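Local coordinates for protein DNA polymerase (Pyrobaculum calidifontis, PDB 5MDN) that probably catalyses template-directed DNA synthesis from deoxyribonucleoside triphosphates, as a family B DNA polymerase carrying an exonuclease domain, at residues 224-229 against 274-279; 189-194 against 213-218; 348-353 against 503-508. All coordinates share one frame; numbering follows the deposited sequence.

Interaction 1: residues 224-229 against 274-279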
loop_
_atom_site.group_PDB
_atom_site.type_symbol
_atom_site.label_atom_id
_atom_site.label_comp_id
_atom_site.label_asym_id
_atom_site.label_seq_id
_atom_site.Cartn_x
_atom_site.Cartn_y
_atom_site.Cartn_z
ATOM N N PRO A 224 -15.624 -2.261 18.232
ATOM C CA PRO A 224 -15.408 -1.545 16.973
ATOM C C PRO A 224 -15.544 -2.456 15.765
ATOM O O PRO A 224 -15.265 -3.657 15.818
ATOM C CB PRO A 224 -13.969 -1.033 17.111
ATOM C CG PRO A 224 -13.304 -2.072 17.943
ATOM C CD PRO A 224 -14.353 -2.549 18.922
ATOM N N ASP A 225 -15.981 -1.859 14.658
ATOM C CA ASP A 225 -16.037 -2.562 13.383
ATOM C C ASP A 225 -14.722 -2.456 12.621
ATOM O O ASP A 225 -14.325 -3.403 11.933
ATOM C CB ASP A 225 -17.182 -2.012 12.528
ATOM C CG ASP A 225 -18.523 -2.088 13.232
ATOM O OD1 ASP A 225 -18.949 -3.210 13.583
ATOM O OD2 ASP A 225 -19.154 -1.028 13.432
ATOM N N VAL A 226 -14.048 -1.313 12.725
ATOM C CA VAL A 226 -12.738 -1.096 12.123
ATOM C C VAL A 226 -11.759 -0.705 13.222
ATOM O O VAL A 226 -12.080 0.114 14.092
ATOM C CB VAL A 226 -12.788 -0.013 11.025
ATOM C CG1 VAL A 226 -11.491 -0.003 10.231
ATOM C CG2 VAL A 226 -13.981 -0.239 10.107
ATOM N N ILE A 227 -10.566 -1.294 13.183
ATOM C CA ILE A 227 -9.464 -0.909 14.056
ATOM C C ILE A 227 -8.361 -0.334 13.179
ATOM O O ILE A 227 -7.811 -1.037 12.321
ATOM C CB ILE A 227 -8.952 -2.095 14.888
ATOM C CG1 ILE A 227 -9.992 -2.502 15.932
ATOM C CG2 ILE A 227 -7.630 -1.747 15.557
ATOM C CD1 ILE A 227 -9.618 -3.744 16.718
ATOM N N VAL A 228 -8.035 0.938 13.390
ATOM C CA VAL A 228 -7.042 1.641 12.589
ATOM C C VAL A 228 -5.821 1.935 13.448
ATOM O O VAL A 228 -5.942 2.278 14.629
ATOM C CB VAL A 228 -7.607 2.944 11.988
ATOM C CG1 VAL A 228 -8.150 2.691 10.590
ATOM C CG2 VAL A 228 -8.689 3.515 12.890
ATOM N N GLY A 229 -4.643 1.789 12.845
ATOM C CA GLY A 229 -3.394 2.172 13.471
ATOM C C GLY A 229 -2.424 2.615 12.400
ATOM O O GLY A 229 -2.695 2.504 11.202
ATOM N N ALA A 274 -12.451 -5.208 10.767
ATOM C CA ALA A 274 -11.452 -4.806 9.782
ATOM C C ALA A 274 -10.274 -4.146 10.495
ATOM O O ALA A 274 -10.400 -3.033 11.017
ATOM C CB ALA A 274 -12.066 -3.865 8.748
ATOM N N ASN A 275 -9.134 -4.832 10.518
ATOM C CA ASN A 275 -7.887 -4.252 11.006
ATOM C C ASN A 275 -7.189 -3.564 9.837
ATOM O O ASN A 275 -6.648 -4.231 8.947
ATOM C CB ASN A 275 -6.998 -5.322 11.630
ATOM C CG ASN A 275 -5.661 -4.774 12.082
ATOM O OD1 ASN A 275 -5.591 -3.714 12.706
ATOM N ND2 ASN A 275 -4.590 -5.496 11.777
ATOM N N VAL A 276 -7.197 -2.232 9.840
ATOM C CA VAL A 276 -6.589 -1.433 8.784
ATOM C C VAL A 276 -5.320 -0.791 9.327
ATOM O O VAL A 276 -5.329 -0.194 10.410
ATOM C CB VAL A 276 -7.564 -0.368 8.252
ATOM C CG1 VAL A 276 -6.930 0.402 7.104
ATOM C CG2 VAL A 276 -8.864 -1.017 7.806
ATOM N N ASP A 277 -4.233 -0.912 8.571
ATOM C CA ASP A 277 -2.967 -0.256 8.880
ATOM C C ASP A 277 -2.760 0.846 7.849
ATOM O O ASP A 277 -2.547 0.564 6.665
ATOM C CB ASP A 277 -1.813 -1.259 8.869
ATOM C CG ASP A 277 -0.482 -0.630 9.255
ATOM O OD1 ASP A 277 -0.452 0.578 9.575
ATOM O OD2 ASP A 277 0.539 -1.351 9.244
ATOM N N LEU A 278 -2.827 2.101 8.302
ATOM C CA LEU A 278 -2.742 3.229 7.382
ATOM C C LEU A 278 -1.370 3.345 6.734
ATOM O O LEU A 278 -1.258 3.931 5.654
ATOM C CB LEU A 278 -3.095 4.530 8.104
ATOM C CG LEU A 278 -4.492 4.574 8.723
ATOM C CD1 LEU A 278 -4.739 5.914 9.396
ATOM C CD2 LEU A 278 -5.552 4.293 7.669
ATOM N N TYR A 279 -0.323 2.810 7.363
ATOM C CA TYR A 279 0.990 2.828 6.729
ATOM C C TYR A 279 1.030 1.961 5.475
ATOM O O TYR A 279 1.882 2.186 4.609
ATOM C CB TYR A 279 2.065 2.376 7.718
ATOM C CG TYR A 279 3.478 2.502 7.189
ATOM C CD1 TYR A 279 3.913 3.676 6.587
ATOM C CD2 TYR A 279 4.379 1.450 7.299
ATOM C CE1 TYR A 279 5.204 3.796 6.103
ATOM C CE2 TYR A 279 5.671 1.561 6.818
ATOM C CZ TYR A 279 6.077 2.736 6.222
ATOM O OH TYR A 279 7.364 2.845 5.746
#
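Val-226 places CG1 anti to the backbone N (chi1 -169°), while Val-276, with chi1 -177°, places CG2 anti to the carbonyl carbon; the two valines cross obliquely, Val-226 CG1 meeting Val-276 CG2 at 3.7 Å. They belong to strands 226-229 and 274-277, a parallel pair at one end of the mixed sheet in the RNase H-like exonuclease domain. Val-226 is paired with Ala-274 and Val-228 with Val-276, so the valine touch runs diagonally across the register. The ladder is the usual parallel one, in which alternate residues of 226-229 bond to this neighbour. Ile-227 N gives to Ala-274 O (2.8 Å) and Ile-227 O receives Val-276 N, also 2.8 Å away. At the far end Gly-229 N reaches Val-276 O at 3.2 Å, while Leu-278 N meets Gly-229 O almost along the C=O axis. Val-226 and Val-228 spend their backbone bonds on strand 165-172 and Arg-164 just before it.

One face is apolar: Val-228 lies alongside Val-276, with Val-228 CG1 3.9 Å from Val-276 CB, and Leu-362 covers Ala-274 and Val-276. Branched valines suit extended backbone and fill this layer. The face bearing Ile-227, Asn-275 and Asp-277 turns to helix 232-247, and its buried amide is well supplied: Asn-275 OD1 accepts from Trp-237 NE1, and ND2 gives to Trp-268 O. Gly-229 lies about 6 Å from the side chain of Asp-236, a magnesium ligand in a structure of this protein. Asp-277 ends its strand as the N-cap of helix 278-282, a place suited to a short acceptor. Its OD2 takes Asn-233 N, whereas Asp-277 OD1 receives Tyr-279 N at 3.1 Å, from 59° above the carboxylate plane.

Interaction 2: residues 189-194 against 213-218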
loop_
_atom_site.group_PDB
_atom_site.type_symbol
_atom_site.label_atom_id
_atom_site.label_comp_id
_atom_site.label_asym_id
_atom_site.label_seq_id
_atom_site.Cartn_x
_atom_site.Cartn_y
_atom_site.Cartn_z
ATOM N N LEU A 189 -0.599 3.189 26.060
ATOM C CA LEU A 189 -1.457 2.779 24.951
ATOM C C LEU A 189 -2.690 3.670 24.968
ATOM O O LEU A 189 -3.502 3.584 25.895
ATOM C CB LEU A 189 -1.840 1.304 25.065
ATOM C CG LEU A 189 -2.511 0.616 23.871
ATOM C CD1 LEU A 189 -2.226 -0.878 23.901
ATOM C CD2 LEU A 189 -4.011 0.863 23.849
ATOM N N ALA A 190 -2.833 4.515 23.953
ATOM C CA ALA A 190 -4.003 5.368 23.817
ATOM C C ALA A 190 -4.985 4.780 22.814
ATOM O O ALA A 190 -4.603 4.062 21.887
ATOM C CB ALA A 190 -3.614 6.779 23.379
ATOM N N VAL A 191 -6.262 5.095 23.014
ATOM C CA VAL A 191 -7.323 4.728 22.088
ATOM C C VAL A 191 -8.197 5.951 21.849
ATOM O O VAL A 191 -8.410 6.763 22.756
ATOM C CB VAL A 191 -8.170 3.544 22.609
ATOM C CG1 VAL A 191 -7.311 2.300 22.778
ATOM C CG2 VAL A 191 -8.849 3.903 23.928
ATOM N N LYS A 192 -8.680 6.096 20.616
ATOM C CA LYS A 192 -9.626 7.143 20.264
ATOM C C LYS A 192 -10.685 6.538 19.355
ATOM O O LYS A 192 -10.395 5.647 18.553
ATOM C CB LYS A 192 -8.932 8.332 19.583
ATOM C CG LYS A 192 -9.818 9.560 19.422
ATOM C CD LYS A 192 -9.038 10.752 18.890
ATOM C CE LYS A 192 -9.970 11.885 18.485
ATOM N NZ LYS A 192 -10.605 12.542 19.659
ATOM N N THR A 193 -11.913 7.033 19.483
ATOM C CA THR A 193 -13.078 6.368 18.922
ATOM C C THR A 193 -13.897 7.353 18.102
ATOM O O THR A 193 -13.821 8.569 18.288
ATOM C CB THR A 193 -13.975 5.757 20.014
ATOM O OG1 THR A 193 -14.729 6.795 20.652
ATOM C CG2 THR A 193 -13.143 5.033 21.059
ATOM N N SER A 194 -14.687 6.801 17.181
ATOM C CA SER A 194 -15.552 7.635 16.356
ATOM C C SER A 194 -16.677 8.261 17.172
ATOM O O SER A 194 -17.206 9.310 16.786
ATOM C CB SER A 194 -16.125 6.813 15.202
ATOM O OG SER A 194 -16.720 5.617 15.673
ATOM N N ARG A 213 -4.763 -5.427 29.764
ATOM C CA ARG A 213 -6.108 -5.708 30.249
ATOM C C ARG A 213 -7.066 -4.576 29.893
ATOM O O ARG A 213 -8.206 -4.820 29.482
ATOM C CB ARG A 213 -6.078 -5.926 31.760
ATOM C CG ARG A 213 -7.366 -6.477 32.335
ATOM C CD ARG A 213 -7.614 -7.891 31.835
ATOM N NE ARG A 213 -8.660 -7.959 30.822
ATOM C CZ ARG A 213 -8.739 -8.910 29.898
ATOM N NH1 ARG A 213 -7.832 -9.877 29.860
ATOM N NH2 ARG A 213 -9.727 -8.899 29.015
ATOM N N GLY A 214 -6.617 -3.327 30.048
ATOM C CA GLY A 214 -7.472 -2.195 29.728
ATOM C C GLY A 214 -7.772 -2.080 28.245
ATOM O O GLY A 214 -8.897 -1.749 27.855
ATOM N N PHE A 215 -6.770 -2.331 27.399
ATOM C CA PHE A 215 -6.989 -2.304 25.955
ATOM C C PHE A 215 -8.012 -3.355 25.536
ATOM O O PHE A 215 -8.959 -3.057 24.799
ATOM C CB PHE A 215 -5.666 -2.512 25.218
ATOM C CG PHE A 215 -5.796 -2.502 23.721
ATOM C CD1 PHE A 215 -6.479 -1.482 23.076
ATOM C CD2 PHE A 215 -5.226 -3.507 22.957
ATOM C CE1 PHE A 215 -6.596 -1.472 21.696
ATOM C CE2 PHE A 215 -5.340 -3.502 21.579
ATOM C CZ PHE A 215 -6.025 -2.484 20.947
ATOM N N VAL A 216 -7.825 -4.598 25.988
ATOM C CA VAL A 216 -8.730 -5.682 25.610
ATOM C C VAL A 216 -10.149 -5.381 26.078
ATOM O O VAL A 216 -11.118 -5.549 25.329
ATOM C CB VAL A 216 -8.221 -7.025 26.166
ATOM C CG1 VAL A 216 -9.238 -8.119 25.908
ATOM C CG2 VAL A 216 -6.884 -7.384 25.540
ATOM N N ASP A 217 -10.293 -4.931 27.328
ATOM C CA ASP A 217 -11.622 -4.630 27.854
ATOM C C ASP A 217 -12.284 -3.493 27.085
ATOM O O ASP A 217 -13.500 -3.512 26.865
ATOM C CB ASP A 217 -11.537 -4.295 29.343
ATOM C CG ASP A 217 -11.361 -5.526 30.209
ATOM O OD1 ASP A 217 -11.931 -6.581 29.854
ATOM O OD2 ASP A 217 -10.664 -5.440 31.243
ATOM N N PHE A 218 -11.503 -2.491 26.668
ATOM C CA PHE A 218 -12.084 -1.373 25.929
ATOM C C PHE A 218 -12.580 -1.814 24.556
ATOM O O PHE A 218 -13.664 -1.404 24.123
ATOM C CB PHE A 218 -11.070 -0.237 25.795
ATOM C CG PHE A 218 -11.671 1.050 25.298
ATOM C CD1 PHE A 218 -12.190 1.976 26.189
ATOM C CD2 PHE A 218 -11.725 1.333 23.943
ATOM C CE1 PHE A 218 -12.747 3.158 25.741
ATOM C CE2 PHE A 218 -12.282 2.514 23.488
ATOM C CZ PHE A 218 -12.793 3.427 24.388
#
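Leu-189, Val-191 and Thr-193, every second residue of the strand, press against two phenylalanines, and it is here that the contact is dense. Leu-189 crosses Phe-215 at about a right angle and sets its forked end on the ring, CD1 over one face and CD2 3.5 Å from Phe-215 CD1. Val-191 is shared between the rings. Its chi1 of -62° leaves CG1 beside the backbone N, at the edge of Phe-215, and puts CG2 in the crowded position between N and the carbonyl carbon. From there Val-191 CG2 points tip to tip at Phe-218, a CH-pi contact 3.9 Å from the ring centroid and only 17° off the normal. Thr-193 CG2 completes the row at the rim of the same ring, 3.6 Å from Phe-218 CE2.

The helix 209-222 is the crossover of a beta-alpha-beta unit from strand 198-202 to strand 226-229 in the exonuclease sheet. It therefore passes over strands 186-193 and 165-172 on the way and runs nearly parallel to the first. Broad flat rings suit the 9.7 Å spacing of the helix and strand axes, and Phe-215 also meets Phe-168 of the adjoining strand. Thr-193 fits the strand's end because its methyl faces the helix while OG1 accepts from the backbone N of Gly-196 and Arg-197.

The looser side begins at Phe-218, which is only partly buried. Beyond the contact, and belonging to the helix alone, Arg-213 and Asp-217 form a salt bridge one turn apart, with Arg-213 NE 3.2 Å from Asp-217 OD2; the carboxylate oxygen lies in the guanidinium plane.

Interaction 3: residues 348-353 against 503-508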
loop_
_atom_site.group_PDB
_atom_site.type_symbol
_atom_site.label_atom_id
_atom_site.label_comp_id
_atom_site.label_asym_id
_atom_site.label_seq_id
_atom_site.Cartn_x
_atom_site.Cartn_y
_atom_site.Cartn_z
ATOM N N LEU A 348 -10.011 6.367 5.084
ATOM C CA LEU A 348 -10.864 5.185 5.198
ATOM C C LEU A 348 -12.055 5.188 4.243
ATOM O O LEU A 348 -12.385 4.109 3.721
ATOM C CB LEU A 348 -11.337 5.022 6.648
ATOM C CG LEU A 348 -11.960 3.681 7.035
ATOM C CD1 LEU A 348 -10.974 2.546 6.806
ATOM C CD2 LEU A 348 -12.427 3.712 8.481
ATOM N N PRO A 349 -12.751 6.308 3.987
ATOM C CA PRO A 349 -13.837 6.257 2.991
ATOM C C PRO A 349 -13.376 5.787 1.621
ATOM O O PRO A 349 -14.123 5.087 0.926
ATOM C CB PRO A 349 -14.347 7.704 2.956
ATOM C CG PRO A 349 -14.005 8.252 4.286
ATOM C CD PRO A 349 -12.700 7.619 4.662
ATOM N N PHE A 350 -12.161 6.158 1.212
ATOM C CA PHE A 350 -11.624 5.682 -0.059
ATOM C C PHE A 350 -11.367 4.179 -0.021
ATOM O O PHE A 350 -11.703 3.457 -0.968
ATOM C CB PHE A 350 -10.341 6.438 -0.399
ATOM C CG PHE A 350 -9.633 5.913 -1.615
ATOM C CD1 PHE A 350 -10.195 6.047 -2.874
ATOM C CD2 PHE A 350 -8.403 5.290 -1.496
ATOM C CE1 PHE A 350 -9.543 5.560 -3.996
ATOM C CE2 PHE A 350 -7.747 4.803 -2.610
ATOM C CZ PHE A 350 -8.316 4.938 -3.862
ATOM N N LEU A 351 -10.754 3.695 1.063
ATOM C CA LEU A 351 -10.412 2.280 1.159
ATOM C C LEU A 351 -11.657 1.399 1.134
ATOM O O LEU A 351 -11.624 0.285 0.598
ATOM C CB LEU A 351 -9.599 2.027 2.428
ATOM C CG LEU A 351 -8.159 2.540 2.397
ATOM C CD1 LEU A 351 -7.573 2.594 3.799
ATOM C CD2 LEU A 351 -7.303 1.678 1.485
ATOM N N ILE A 352 -12.760 1.875 1.719
ATOM C CA ILE A 352 -14.004 1.109 1.692
ATOM C C ILE A 352 -14.489 0.934 0.258
ATOM O O ILE A 352 -14.926 -0.154 -0.137
ATOM C CB ILE A 352 -15.066 1.782 2.579
ATOM C CG1 ILE A 352 -14.677 1.662 4.055
ATOM C CG2 ILE A 352 -16.439 1.176 2.336
ATOM C CD1 ILE A 352 -15.624 2.365 5.000
ATOM N N GLN A 353 -14.410 1.998 -0.546
ATOM C CA GLN A 353 -14.814 1.891 -1.944
ATOM C C GLN A 353 -13.815 1.063 -2.741
ATOM O O GLN A 353 -14.208 0.263 -3.599
ATOM C CB GLN A 353 -14.973 3.282 -2.554
ATOM C CG GLN A 353 -16.027 4.140 -1.874
ATOM C CD GLN A 353 -17.399 3.497 -1.896
ATOM O OE1 GLN A 353 -17.803 2.904 -2.896
ATOM N NE2 GLN A 353 -18.125 3.614 -0.790
ATOM N N ARG A 503 -16.111 6.621 -4.509
ATOM C CA ARG A 503 -16.391 5.465 -5.355
ATOM C C ARG A 503 -15.962 5.719 -6.794
ATOM O O ARG A 503 -15.414 4.827 -7.454
ATOM C CB ARG A 503 -17.878 5.117 -5.287
ATOM C CG ARG A 503 -18.382 4.295 -6.463
ATOM C CD ARG A 503 -19.666 3.556 -6.131
ATOM N NE ARG A 503 -19.401 2.278 -5.478
ATOM C CZ ARG A 503 -19.135 1.150 -6.131
ATOM N NH1 ARG A 503 -19.098 1.144 -7.457
ATOM N NH2 ARG A 503 -18.907 0.029 -5.461
ATOM N N GLN A 504 -16.206 6.930 -7.301
ATOM C CA GLN A 504 -15.778 7.268 -8.654
ATOM C C GLN A 504 -14.263 7.171 -8.798
ATOM O O GLN A 504 -13.761 6.636 -9.794
ATOM C CB GLN A 504 -16.272 8.667 -9.024
ATOM C CG GLN A 504 -15.677 9.244 -10.306
ATOM C CD GLN A 504 -14.405 10.036 -10.061
ATOM O OE1 GLN A 504 -13.529 10.109 -10.923
ATOM N NE2 GLN A 504 -14.298 10.632 -8.880
ATOM N N ARG A 505 -13.516 7.687 -7.818
ATOM C CA ARG A 505 -12.060 7.638 -7.913
ATOM C C ARG A 505 -11.546 6.209 -7.775
ATOM O O ARG A 505 -10.580 5.824 -8.447
ATOM C CB ARG A 505 -11.419 8.539 -6.857
ATOM C CG ARG A 505 -9.899 8.438 -6.844
ATOM C CD ARG A 505 -9.231 9.587 -6.110
ATOM N NE ARG A 505 -7.830 9.282 -5.825
ATOM C CZ ARG A 505 -7.370 8.870 -4.648
ATOM N NH1 ARG A 505 -8.196 8.717 -3.622
ATOM N NH2 ARG A 505 -6.077 8.618 -4.495
ATOM N N ALA A 506 -12.177 5.408 -6.911
ATOM C CA ALA A 506 -11.731 4.031 -6.716
ATOM C C ALA A 506 -11.804 3.238 -8.014
ATOM O O ALA A 506 -10.919 2.424 -8.304
ATOM C CB ALA A 506 -12.565 3.356 -5.629
ATOM N N LEU A 507 -12.853 3.459 -8.807
ATOM C CA LEU A 507 -12.942 2.817 -10.115
ATOM C C LEU A 507 -11.838 3.310 -11.045
ATOM O O LEU A 507 -11.238 2.516 -11.780
ATOM C CB LEU A 507 -14.320 3.062 -10.724
ATOM C CG LEU A 507 -15.471 2.318 -10.048
ATOM C CD1 LEU A 507 -16.795 3.036 -10.269
ATOM C CD2 LEU A 507 -15.550 0.881 -10.534
ATOM N N LYS A 508 -11.575 4.622 -11.040
ATOM C CA LYS A 508 -10.503 5.188 -11.855
ATOM C C LYS A 508 -9.155 4.548 -11.534
ATOM O O LYS A 508 -8.406 4.165 -12.441
ATOM C CB LYS A 508 -10.414 6.694 -11.616
ATOM C CG LYS A 508 -9.270 7.360 -12.355
ATOM C CD LYS A 508 -9.208 8.848 -12.073
ATOM C CE LYS A 508 -8.011 9.480 -12.766
ATOM N NZ LYS A 508 -7.893 10.935 -12.468
#
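Segments 348-353 and 503-508 are helical and cross at -57°, their axes 8.7 Å apart at closest. The backbones come nearest at Gln-353 and Arg-503, whose CA atoms are 5.2 Å apart. Ala-506 packs beside this point, and its small side chain suits the place: Ala-506 CB is 3.9 Å from Gln-353 CB.

Phe-350 carries its ring, CG anti to the backbone N (chi1 174°), under the end of Arg-505. The arginine is extended from CG to NE and crosses the phenylalanine at about a right angle, so that its guanidinium lies flat over one ring face with the planes 29° apart. Arg-505 NH1 sits nearest, 3.4 Å from Phe-350 CD1, and Arg-505 CZ stands 4.2 Å from the ring centroid, a cation-pi stack. Arginine fits this exposed position because the ring takes up its charged plane.

At the closest approach Gln-353 bends at chi2 and crosses Arg-503, whose own chain bends at chi3. Arg-503 NE gives a weak hydrogen bond to Gln-353 OE1 at 3.1 Å, with a strongly bent N-H...O. Gln-353 CG also packs on Arg-503 CA, 3.7 Å away, as a flexible, uncharged side chain can bend over the backbone of Arg-503.

Helix 326-356 shows a different side, with Leu-351 and Ile-352, to helix 362-365. Helix 495-512 is likewise backed by helix 468-486, where Arg-503 touches Val-483 and Leu-507 touches Leu-476; the crossing thus joins 326-356 to a helix pair consistent with the paired fingers helices of family B polymerases.

From the N terminus, interaction 2 comes first: it closes the short loop from strand 186-193 through strand 198-202 to helix 209-222. The chain then passes directly into strand 226-229, where interaction 1 opens, and that loop closes at strand 274-277. Interaction 3 follows with a far longer closure, from helix 326-356 to helix 495-512. The three are in series; none nests in or crosses another. Interactions 1 and 2 serve the same exonuclease sheet without touching. Interaction 1 does touch interaction 3, since Leu-348 and Leu-351 pack on Val-226 and Val-276, and helix 326-356 thus bridges the exonuclease sheet and the polymerase helices.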